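PDB 6K8C: folylpolyglutamate synthase (FolC), which probably adds glutamate to dihydropteroate to make dihydrofolate and then lengthens the glutamate tail of reduced folates, at the cost of ATP. Local coordinates for residues 85-90 with 101-106; 89-94 with 126-131; 36-41 with 108-113; 13-18 with 115-120. All coordinates share one frame; numbering follows the deposited sequence.

How the contacts relate
All four contacts lie on the same side of the chain's centre, and most of their segments fall in the Mur ligase middle domain. Contacts 1 and 2 are neighbours, with centres about 8 Å apart. They share Glu89 and Arg90 at the entry to strand 91-93. Contact 3 lies about 18 Å from contact 1 and uses the far end of the same helix, 100-110. Contact 4 is about 13 Å from contact 3 and joins helix 12-17 to helix 114-118. Along the chain, contact 4 spans contact 3, which in turn spans contact 1; contacts 2 and 3 interlock. Helix 121-132 touches parts of all four contacts and so ties the N-terminal helices to the edge of the sheet.

Contact 1: residues 85-90 with 101-106; sequences FEFRER and SVLENA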
# COMPACT_ATOMS: atom_id res chain seq x y z
N PHE A 85 -4.20 -11.00 -2.23
CA PHE A 85 -4.43 -12.38 -2.63
C PHE A 85 -3.17 -13.23 -2.62
O PHE A 85 -3.16 -14.32 -2.05
CB PHE A 85 -5.06 -12.43 -4.03
CG PHE A 85 -6.28 -11.56 -4.18
CD1 PHE A 85 -7.48 -11.91 -3.59
CD2 PHE A 85 -6.22 -10.38 -4.91
CE1 PHE A 85 -8.60 -11.11 -3.72
CE2 PHE A 85 -7.34 -9.57 -5.05
CZ PHE A 85 -8.53 -9.94 -4.45
N GLU A 86 -2.09 -12.75 -3.25
CA GLU A 86 -0.86 -13.53 -3.37
C GLU A 86 0.33 -12.71 -2.89
O GLU A 86 0.37 -11.49 -3.07
CB GLU A 86 -0.57 -13.99 -4.81
CG GLU A 86 -1.72 -14.65 -5.53
CD GLU A 86 -1.53 -14.63 -7.03
OE1 GLU A 86 -0.39 -14.89 -7.48
OE2 GLU A 86 -2.50 -14.34 -7.76
N PHE A 87 1.32 -13.41 -2.33
CA PHE A 87 2.55 -12.78 -1.87
C PHE A 87 3.25 -12.00 -2.98
O PHE A 87 3.84 -10.94 -2.72
CB PHE A 87 3.50 -13.85 -1.30
CG PHE A 87 4.82 -13.31 -0.81
CD1 PHE A 87 4.91 -12.66 0.41
CD2 PHE A 87 5.97 -13.47 -1.56
CE1 PHE A 87 6.12 -12.17 0.87
CE2 PHE A 87 7.19 -12.98 -1.11
CZ PHE A 87 7.27 -12.33 0.11
N ARG A 88 3.21 -12.50 -4.21
CA ARG A 88 3.99 -11.85 -5.26
C ARG A 88 3.45 -10.48 -5.66
O ARG A 88 4.13 -9.77 -6.40
CB ARG A 88 4.10 -12.75 -6.49
CG ARG A 88 2.81 -12.94 -7.27
CD ARG A 88 2.96 -14.10 -8.23
NE ARG A 88 1.84 -14.18 -9.16
CZ ARG A 88 1.92 -13.95 -10.46
NH1 ARG A 88 0.85 -14.05 -11.23
NH2 ARG A 88 3.09 -13.62 -11.01
N GLU A 89 2.25 -10.10 -5.20
CA GLU A 89 1.76 -8.74 -5.40
C GLU A 89 2.74 -7.70 -4.88
O GLU A 89 2.74 -6.55 -5.34
CB GLU A 89 0.42 -8.54 -4.68
CG GLU A 89 -0.75 -9.30 -5.24
CD GLU A 89 -1.91 -9.31 -4.28
OE1 GLU A 89 -2.04 -8.36 -3.46
OE2 GLU A 89 -2.70 -10.27 -4.34
N ARG A 90 3.55 -8.07 -3.89
CA ARG A 90 4.47 -7.14 -3.25
C ARG A 90 5.57 -6.65 -4.18
O ARG A 90 6.29 -5.71 -3.82
CB ARG A 90 5.09 -7.81 -2.01
CG ARG A 90 4.07 -8.06 -0.89
CD ARG A 90 4.59 -9.08 0.11
NE ARG A 90 3.58 -9.41 1.11
CZ ARG A 90 3.58 -8.96 2.36
NH1 ARG A 90 4.55 -8.16 2.77
NH2 ARG A 90 2.62 -9.32 3.20
N SER A 101 8.14 -17.75 -11.28
CA SER A 101 9.44 -18.40 -11.43
C SER A 101 10.58 -17.43 -11.21
O SER A 101 11.63 -17.83 -10.69
CB SER A 101 9.54 -19.04 -12.82
OG SER A 101 8.91 -18.23 -13.80
N VAL A 102 10.40 -16.15 -11.57
CA VAL A 102 11.41 -15.14 -11.29
C VAL A 102 11.57 -14.95 -9.79
O VAL A 102 12.69 -14.82 -9.27
CB VAL A 102 11.05 -13.82 -11.99
CG1 VAL A 102 12.02 -12.72 -11.60
CG2 VAL A 102 11.03 -14.01 -13.50
N LEU A 103 10.45 -14.93 -9.06
CA LEU A 103 10.51 -14.78 -7.61
C LEU A 103 11.12 -16.01 -6.94
O LEU A 103 11.94 -15.88 -6.02
CB LEU A 103 9.10 -14.52 -7.07
CG LEU A 103 8.93 -14.31 -5.56
CD1 LEU A 103 9.83 -13.19 -5.05
CD2 LEU A 103 7.48 -14.03 -5.25
N GLU A 104 10.74 -17.20 -7.39
CA GLU A 104 11.31 -18.42 -6.82
C GLU A 104 12.82 -18.50 -7.07
O GLU A 104 13.57 -18.97 -6.21
CB GLU A 104 10.60 -19.65 -7.39
CG GLU A 104 11.24 -20.98 -7.01
CD GLU A 104 11.11 -21.31 -5.53
OE1 GLU A 104 10.24 -20.73 -4.84
OE2 GLU A 104 11.89 -22.16 -5.04
N ASN A 105 13.27 -18.00 -8.22
CA ASN A 105 14.70 -18.01 -8.52
C ASN A 105 15.47 -17.08 -7.60
O ASN A 105 16.58 -17.42 -7.15
CB ASN A 105 14.92 -17.63 -9.99
CG ASN A 105 16.38 -17.39 -10.31
OD1 ASN A 105 16.82 -16.24 -10.40
ND2 ASN A 105 17.13 -18.47 -10.47
N ALA A 106 14.92 -15.90 -7.29
CA ALA A 106 15.58 -15.02 -6.34
C ALA A 106 15.66 -15.67 -4.96
O ALA A 106 16.68 -15.57 -4.27
CB ALA A 106 14.85 -13.68 -6.26
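The 3-10 turn 87-90 faces helix 100-110, and the CA atoms come nearest at Arg88 and Leu103, 7.5 Å apart. In the Mur ligase middle domain, with its P-loop NTPase type of fold, this turn leads from the loop after strand 76-79 into strand 91-93. Leu103 carries the helix side of the contact through one methyl group. Its CD2 lies 3.8 Å from CB of Arg88 and also meets the edge of the Phe87 ring, near the ring plane. The Phe87 and Leu103 side chains cross at about a right angle. Leu12 of helix 12-17 touches both of them.

Only the base of Arg88 packs on the leucine. Its CG sits between the backbone N and the carbonyl carbon (chi1 69°), and the extended chain beyond carries the guanidinium away from the helix. There NE donates to Glu86 OE1 at 2.9 Å, in the guanidinium plane, as part of a salt bridge. Glu89 folds back over the start of the same segment. Its OE2 accepts from Phe85 N, on the syn side, at 2.7 Å, and from Glu86 N, above the carboxylate plane, at 2.8 Å.

Contact 2: residues 89-94 with 126-131; sequences ERFFLN and TLLAVM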
# COMPACT_ATOMS: atom_id res chain seq x y z
N GLU A 89 2.25 -10.10 -5.20
CA GLU A 89 1.76 -8.74 -5.40
C GLU A 89 2.74 -7.70 -4.88
O GLU A 89 2.74 -6.55 -5.34
CB GLU A 89 0.42 -8.54 -4.68
CG GLU A 89 -0.75 -9.30 -5.24
CD GLU A 89 -1.91 -9.31 -4.28
OE1 GLU A 89 -2.04 -8.36 -3.46
OE2 GLU A 89 -2.70 -10.27 -4.34
N ARG A 90 3.55 -8.07 -3.89
CA ARG A 90 4.47 -7.14 -3.25
C ARG A 90 5.57 -6.65 -4.18
O ARG A 90 6.29 -5.71 -3.82
CB ARG A 90 5.09 -7.81 -2.01
CG ARG A 90 4.07 -8.06 -0.89
CD ARG A 90 4.59 -9.08 0.11
NE ARG A 90 3.58 -9.41 1.11
CZ ARG A 90 3.58 -8.96 2.36
NH1 ARG A 90 4.55 -8.16 2.77
NH2 ARG A 90 2.62 -9.32 3.20
N PHE A 91 5.72 -7.24 -5.37
CA PHE A 91 6.82 -6.92 -6.27
C PHE A 91 6.25 -6.61 -7.66
O PHE A 91 5.93 -7.52 -8.42
CB PHE A 91 7.83 -8.06 -6.33
CG PHE A 91 8.15 -8.66 -4.99
CD1 PHE A 91 9.15 -8.12 -4.20
CD2 PHE A 91 7.46 -9.77 -4.53
CE1 PHE A 91 9.46 -8.68 -2.96
CE2 PHE A 91 7.75 -10.33 -3.29
CZ PHE A 91 8.76 -9.78 -2.51
N PHE A 92 6.11 -5.32 -7.96
CA PHE A 92 5.67 -4.84 -9.26
C PHE A 92 6.93 -4.50 -10.05
O PHE A 92 7.59 -3.50 -9.75
CB PHE A 92 4.75 -3.63 -9.11
CG PHE A 92 4.05 -3.22 -10.38
CD1 PHE A 92 2.91 -3.87 -10.80
CD2 PHE A 92 4.52 -2.15 -11.13
CE1 PHE A 92 2.25 -3.49 -11.96
CE2 PHE A 92 3.87 -1.75 -12.29
CZ PHE A 92 2.73 -2.42 -12.70
N LEU A 93 7.27 -5.33 -11.03
CA LEU A 93 8.57 -5.28 -11.69
C LEU A 93 8.38 -5.01 -13.18
O LEU A 93 7.76 -5.82 -13.88
CB LEU A 93 9.34 -6.58 -11.47
CG LEU A 93 10.60 -6.78 -12.30
CD1 LEU A 93 11.66 -5.74 -11.95
CD2 LEU A 93 11.16 -8.19 -12.10
N ASN A 94 8.93 -3.90 -13.65
CA ASN A 94 8.94 -3.54 -15.07
C ASN A 94 7.54 -3.64 -15.67
O ASN A 94 7.32 -4.23 -16.73
CB ASN A 94 9.93 -4.40 -15.84
CG ASN A 94 11.36 -4.25 -15.33
OD1 ASN A 94 11.73 -3.20 -14.82
ND2 ASN A 94 12.15 -5.31 -15.46
N THR A 126 12.07 -7.81 1.87
CA THR A 126 12.92 -6.70 1.47
C THR A 126 14.12 -7.17 0.66
O THR A 126 14.45 -6.59 -0.38
CB THR A 126 13.38 -5.92 2.72
OG1 THR A 126 12.23 -5.42 3.42
CG2 THR A 126 14.27 -4.75 2.33
N LEU A 127 14.79 -8.24 1.12
CA LEU A 127 15.92 -8.76 0.36
C LEU A 127 15.47 -9.29 -1.00
O LEU A 127 16.19 -9.12 -2.00
CB LEU A 127 16.64 -9.88 1.14
CG LEU A 127 17.36 -9.49 2.42
CD1 LEU A 127 18.14 -10.70 2.95
CD2 LEU A 127 18.29 -8.30 2.22
N LEU A 128 14.31 -9.93 -1.06
CA LEU A 128 13.79 -10.39 -2.34
C LEU A 128 13.57 -9.22 -3.29
O LEU A 128 13.86 -9.32 -4.49
CB LEU A 128 12.48 -11.17 -2.13
CG LEU A 128 12.59 -12.58 -1.55
CD1 LEU A 128 11.20 -13.10 -1.20
CD2 LEU A 128 13.29 -13.51 -2.53
N ALA A 129 13.06 -8.10 -2.77
CA ALA A 129 12.87 -6.92 -3.61
C ALA A 129 14.20 -6.42 -4.17
O ALA A 129 14.30 -6.10 -5.36
CB ALA A 129 12.17 -5.81 -2.82
N VAL A 130 15.23 -6.35 -3.33
CA VAL A 130 16.54 -5.89 -3.79
C VAL A 130 17.11 -6.85 -4.83
O VAL A 130 17.70 -6.42 -5.83
CB VAL A 130 17.50 -5.71 -2.60
CG1 VAL A 130 18.87 -5.22 -3.10
CG2 VAL A 130 16.91 -4.76 -1.58
N MET A 131 16.94 -8.16 -4.61
CA MET A 131 17.41 -9.14 -5.59
C MET A 131 16.70 -8.96 -6.92
O MET A 131 17.32 -8.97 -7.99
CB MET A 131 17.20 -10.56 -5.06
CG MET A 131 18.27 -11.03 -4.08
SD MET A 131 19.89 -11.27 -4.85
CE MET A 131 19.53 -12.59 -6.00
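Phe91 sets its ring against the backbone and side chains of Leu128 and Ala129 on helix 121-132. This is the tight part of the contact, and all three residues are buried. Ring atom CE1 comes to 3.7 Å from Ala129 N and 3.9 Å from Ala129 CB. The methyl group lies at the ring edge, in plane, whereas the backbone N is met obliquely. CZ reaches Leu128 CB at 4.0 Å, and the two side chains cross at a slant. The ring gets there because its CG is anti to the carbonyl carbon, with chi1 at -43°. One ring face is taken by Arg90 CB, 3.9 Å above the plane and offset toward the rim.

Strand 91-93 runs antiparallel to strand 76-79 near one edge of the mixed sheet in the Mur ligase middle domain. Helix 121-132 packs on strand 91-93 through Phe91 and on strand 76-79 through Phe79, which Ala129 also touches. The CA atoms of Phe91 and Ala129 are 6.6 Å apart.

The contact is looser further along the strand. Leu93 makes no contact with the helix segment. Phe92 turns to another part of the protein, where it makes a cation-pi contact with Arg63. Asn94 ends the segment in an exposed position, and its OD1 accepts a weak hydrogen bond from Val76 N.

Contact 3: residues 36-41 with 108-113; sequences KDFKNA and QQLQSH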
# COMPACT_ATOMS: atom_id res chain seq x y z
N LYS A 36 24.16 -5.75 5.44
CA LYS A 36 25.60 -5.68 5.19
C LYS A 36 26.12 -7.00 4.65
O LYS A 36 26.90 -7.03 3.69
CB LYS A 36 26.33 -5.28 6.47
CG LYS A 36 27.41 -4.21 6.27
CD LYS A 36 26.80 -2.81 6.24
CE LYS A 36 27.88 -1.73 6.25
NZ LYS A 36 27.37 -0.43 6.77
N ASP A 37 25.69 -8.11 5.25
CA ASP A 37 26.08 -9.43 4.74
C ASP A 37 25.55 -9.66 3.34
O ASP A 37 26.24 -10.24 2.49
CB ASP A 37 25.56 -10.52 5.68
CG ASP A 37 26.29 -10.55 7.00
OD1 ASP A 37 27.18 -9.71 7.21
OD2 ASP A 37 25.97 -11.43 7.82
N PHE A 38 24.31 -9.23 3.07
CA PHE A 38 23.75 -9.39 1.73
C PHE A 38 24.61 -8.67 0.70
O PHE A 38 24.90 -9.23 -0.37
CB PHE A 38 22.31 -8.85 1.67
CG PHE A 38 21.79 -8.70 0.27
CD1 PHE A 38 21.21 -9.77 -0.38
CD2 PHE A 38 21.93 -7.50 -0.42
CE1 PHE A 38 20.75 -9.65 -1.68
CE2 PHE A 38 21.48 -7.38 -1.71
CZ PHE A 38 20.88 -8.45 -2.35
N LYS A 39 25.00 -7.43 0.98
CA LYS A 39 25.76 -6.65 0.01
C LYS A 39 27.12 -7.29 -0.24
O LYS A 39 27.58 -7.37 -1.39
CB LYS A 39 25.90 -5.21 0.49
CG LYS A 39 24.66 -4.35 0.27
CD LYS A 39 24.92 -2.91 0.66
CE LYS A 39 25.22 -2.78 2.14
NZ LYS A 39 25.50 -1.37 2.53
N ASN A 40 27.78 -7.76 0.82
CA ASN A 40 29.03 -8.50 0.66
C ASN A 40 28.83 -9.74 -0.20
O ASN A 40 29.56 -9.97 -1.17
CB ASN A 40 29.59 -8.88 2.03
CG ASN A 40 30.32 -7.72 2.71
OD1 ASN A 40 30.83 -6.81 2.06
ND2 ASN A 40 30.39 -7.77 4.04
N ALA A 41 27.82 -10.56 0.14
CA ALA A 41 27.65 -11.82 -0.57
C ALA A 41 27.09 -11.64 -1.97
O ALA A 41 27.30 -12.49 -2.84
CB ALA A 41 26.73 -12.76 0.23
N GLN A 108 15.75 -18.88 -4.37
CA GLN A 108 16.71 -19.98 -4.42
C GLN A 108 18.14 -19.48 -4.23
O GLN A 108 18.96 -20.16 -3.61
CB GLN A 108 16.57 -20.74 -5.74
CG GLN A 108 15.47 -21.79 -5.75
CD GLN A 108 15.48 -22.67 -4.50
OE1 GLN A 108 16.53 -23.14 -4.07
NE2 GLN A 108 14.31 -22.89 -3.93
N GLN A 109 18.45 -18.28 -4.74
CA GLN A 109 19.78 -17.72 -4.54
C GLN A 109 19.98 -17.27 -3.10
O GLN A 109 21.09 -17.39 -2.56
CB GLN A 109 20.01 -16.55 -5.50
CG GLN A 109 19.86 -16.89 -6.97
CD GLN A 109 20.13 -15.70 -7.87
OE1 GLN A 109 19.28 -15.30 -8.67
NE2 GLN A 109 21.32 -15.12 -7.74
N LEU A 110 18.93 -16.74 -2.46
CA LEU A 110 19.09 -16.17 -1.12
C LEU A 110 19.14 -17.24 -0.04
O LEU A 110 19.89 -17.09 0.94
CB LEU A 110 17.93 -15.22 -0.82
CG LEU A 110 17.91 -13.85 -1.49
CD1 LEU A 110 16.66 -13.10 -1.05
CD2 LEU A 110 19.16 -13.08 -1.12
N GLN A 111 18.34 -18.30 -0.17
CA GLN A 111 18.04 -19.17 0.97
C GLN A 111 19.27 -19.89 1.51
O GLN A 111 19.26 -20.32 2.67
CB GLN A 111 16.97 -20.19 0.58
CG GLN A 111 17.27 -20.96 -0.69
CD GLN A 111 18.23 -22.11 -0.46
OE1 GLN A 111 18.24 -22.72 0.61
NE2 GLN A 111 19.05 -22.41 -1.47
N SER A 112 20.34 -20.02 0.72
CA SER A 112 21.51 -20.77 1.16
C SER A 112 22.41 -19.97 2.10
O SER A 112 23.44 -20.50 2.53
CB SER A 112 22.32 -21.24 -0.05
OG SER A 112 22.36 -20.25 -1.06
N HIS A 113 22.07 -18.74 2.43
CA HIS A 113 22.92 -17.90 3.26
C HIS A 113 22.31 -17.74 4.64
O HIS A 113 21.09 -17.68 4.81
CB HIS A 113 23.13 -16.53 2.62
CG HIS A 113 23.78 -16.59 1.27
ND1 HIS A 113 25.09 -16.22 1.07
CD2 HIS A 113 23.32 -17.00 0.07
CE1 HIS A 113 25.40 -16.38 -0.21
NE2 HIS A 113 24.34 -16.86 -0.83
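Phe38 turns the edge of its ring to Leu110, while Ala41 puts its methyl group against the His113 imidazole. These two pairs make up the contact, one buried and one nearer the surface. In the first, Leu110 CD2 lies in the plane of the Phe38 ring, 3.8 Å from CE1 and 4.0 Å from CD1 of that ring. The methyl thus straddles one ring bond from the outside. The two side chains are slanted against each other. The Phe38 ring reaches this place with CG anti to the backbone N (chi1 167°), although its CB does not point straight at the other segment.

In the second pair, Ala41 CB lies 3.9 Å from His113 CE1 and equally far from ND1. It approaches the imidazole obliquely. The histidine also meets the rings of Phe42 and Phe115.

The contact joins helix 28-41 to the C-terminal end of helix 100-110, which lies in the Mur ligase middle domain. A type I beta turn follows from Leu110 to His113, closed by a backbone bond from His113 N to Leu110 O. His113 is the N-cap residue of helix 114-118, so the turn passes the chain directly from one helix to the next.

Behind the first pair, Val130 and Met131 of helix 121-132 touch Phe38. Gln111, in the turn, reaches back with NE2 to Gln108 O in the helix, at 3.1 Å. The donor lies in the carbonyl plane, on a lone pair, with a C=O...N angle of 140°.

Contact 4: residues 13-18 with 115-120; sequences KAFLET and FSSACS
With chi1 at -167°, Phe15 holds its CG opposite the backbone N, and chi2 of 64° turns the ring so that its far edge meets Ser116 and Ser117. The nearest approach is from CZ to Ser116 O, 3.6 Å. CE2 of the same ring lies 3.9 Å from that oxygen. Ser116 O and Ser117 CA both lie at the ring edge, near its plane. The ring therefore meets mostly the backbone of the helix, and the serine side chains stand further off: CZ is 4.5 Å from Ser116 CB, and CE1 is 4.3 Å from Ser117 OG.

Helix 12-17, near the N-terminus, is brought here against the short helix 114-118 of the Mur ligase middle domain. The closest pair of CA atoms, Phe15 and Ser117, is 8.7 Å apart, a gap filled by the phenylalanine side chain. Tyr124 of helix 121-132 meets the Phe15 ring edge-to-face, and His107 adds a second ring contact. The hydroxyl of Ser116 is used elsewhere, in a hydrogen bond with Leu110 O of helix 100-110. Ser116 O also accepts from Lys19 NZ.

Polar groups meet beside the ring. Thr18 OG1 donates to Phe15 O at 2.7 Å, tilted 20° from the carbonyl plane, and Thr18 N shares the same acceptor. Phe15 O is thus held by two donors of Thr18. A water continues across the contact. It donates to Thr18 OG1 at 3.1 Å and, weakly, to Ser117 O.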
# COMPACT_ATOMS: atom_id res chain seq x y z
N LYS A 13 7.30 -20.59 -0.58
CA LYS A 13 6.13 -20.64 0.30
C LYS A 13 6.46 -21.32 1.62
O LYS A 13 6.11 -20.82 2.70
CB LYS A 13 4.98 -21.36 -0.41
CG LYS A 13 3.78 -21.65 0.49
CD LYS A 13 2.69 -22.43 -0.24
CE LYS A 13 1.81 -21.50 -1.06
NZ LYS A 13 1.05 -20.53 -0.21
N ALA A 14 7.17 -22.46 1.56
CA ALA A 14 7.55 -23.16 2.78
C ALA A 14 8.53 -22.34 3.61
O ALA A 14 8.45 -22.34 4.85
CB ALA A 14 8.15 -24.53 2.44
N PHE A 15 9.46 -21.64 2.96
CA PHE A 15 10.42 -20.82 3.69
C PHE A 15 9.73 -19.68 4.43
O PHE A 15 10.11 -19.34 5.55
CB PHE A 15 11.48 -20.29 2.73
CG PHE A 15 12.67 -19.69 3.40
CD1 PHE A 15 13.51 -20.47 4.19
CD2 PHE A 15 12.98 -18.34 3.24
CE1 PHE A 15 14.62 -19.92 4.80
CE2 PHE A 15 14.09 -17.79 3.84
CZ PHE A 15 14.91 -18.58 4.63
N LEU A 16 8.72 -19.06 3.81
CA LEU A 16 8.00 -17.99 4.49
C LEU A 16 7.20 -18.52 5.67
O LEU A 16 7.02 -17.82 6.67
CB LEU A 16 7.08 -17.26 3.51
CG LEU A 16 7.80 -16.46 2.42
CD1 LEU A 16 6.80 -15.82 1.48
CD2 LEU A 16 8.70 -15.41 3.06
N GLU A 17 6.71 -19.76 5.60
CA GLU A 17 5.95 -20.30 6.72
C GLU A 17 6.81 -20.58 7.95
O GLU A 17 6.27 -20.70 9.05
CB GLU A 17 5.19 -21.55 6.28
CG GLU A 17 3.89 -21.23 5.56
CD GLU A 17 3.40 -22.33 4.65
OE1 GLU A 17 2.47 -22.07 3.85
OE2 GLU A 17 3.91 -23.47 4.74
N THR A 18 8.13 -20.66 7.79
CA THR A 18 9.04 -20.72 8.94
C THR A 18 9.27 -19.35 9.57
O THR A 18 9.97 -19.27 10.58
CB THR A 18 10.39 -21.31 8.54
OG1 THR A 18 11.17 -20.32 7.86
CG2 THR A 18 10.20 -22.53 7.65
N PHE A 115 22.23 -15.22 6.67
CA PHE A 115 21.45 -14.01 6.93
C PHE A 115 20.01 -14.14 6.46
O PHE A 115 19.12 -13.47 6.99
CB PHE A 115 22.13 -12.77 6.30
CG PHE A 115 22.33 -12.86 4.81
CD1 PHE A 115 21.28 -12.64 3.94
CD2 PHE A 115 23.58 -13.13 4.29
CE1 PHE A 115 21.47 -12.71 2.57
CE2 PHE A 115 23.78 -13.19 2.92
CZ PHE A 115 22.72 -12.98 2.06
N SER A 116 19.77 -15.00 5.47
CA SER A 116 18.40 -15.22 5.01
C SER A 116 17.57 -15.95 6.05
O SER A 116 16.38 -15.65 6.23
CB SER A 116 18.41 -15.98 3.69
OG SER A 116 18.94 -15.18 2.66
N SER A 117 18.17 -16.92 6.75
CA SER A 117 17.44 -17.61 7.81
C SER A 117 17.19 -16.69 9.00
O SER A 117 16.19 -16.85 9.71
CB SER A 117 18.20 -18.86 8.26
OG SER A 117 18.17 -19.85 7.25
N ALA A 118 18.08 -15.72 9.23
CA ALA A 118 17.89 -14.78 10.32
C ALA A 118 16.80 -13.75 10.03
O ALA A 118 16.34 -13.09 10.96
CB ALA A 118 19.21 -14.07 10.64
N CYS A 119 16.40 -13.61 8.77
CA CYS A 119 15.41 -12.59 8.42
C CYS A 119 14.06 -12.87 9.05
O CYS A 119 13.59 -14.01 9.10
CB CYS A 119 15.23 -12.53 6.90
SG CYS A 119 16.50 -11.65 6.00
N SER A 120 13.42 -11.80 9.52
CA SER A 120 11.98 -11.84 9.72
C SER A 120 11.28 -11.97 8.37
O SER A 120 11.89 -11.83 7.31
CB SER A 120 11.50 -10.58 10.44
OG SER A 120 11.46 -9.47 9.55
O HOH W 1 13.72 -18.80 8.59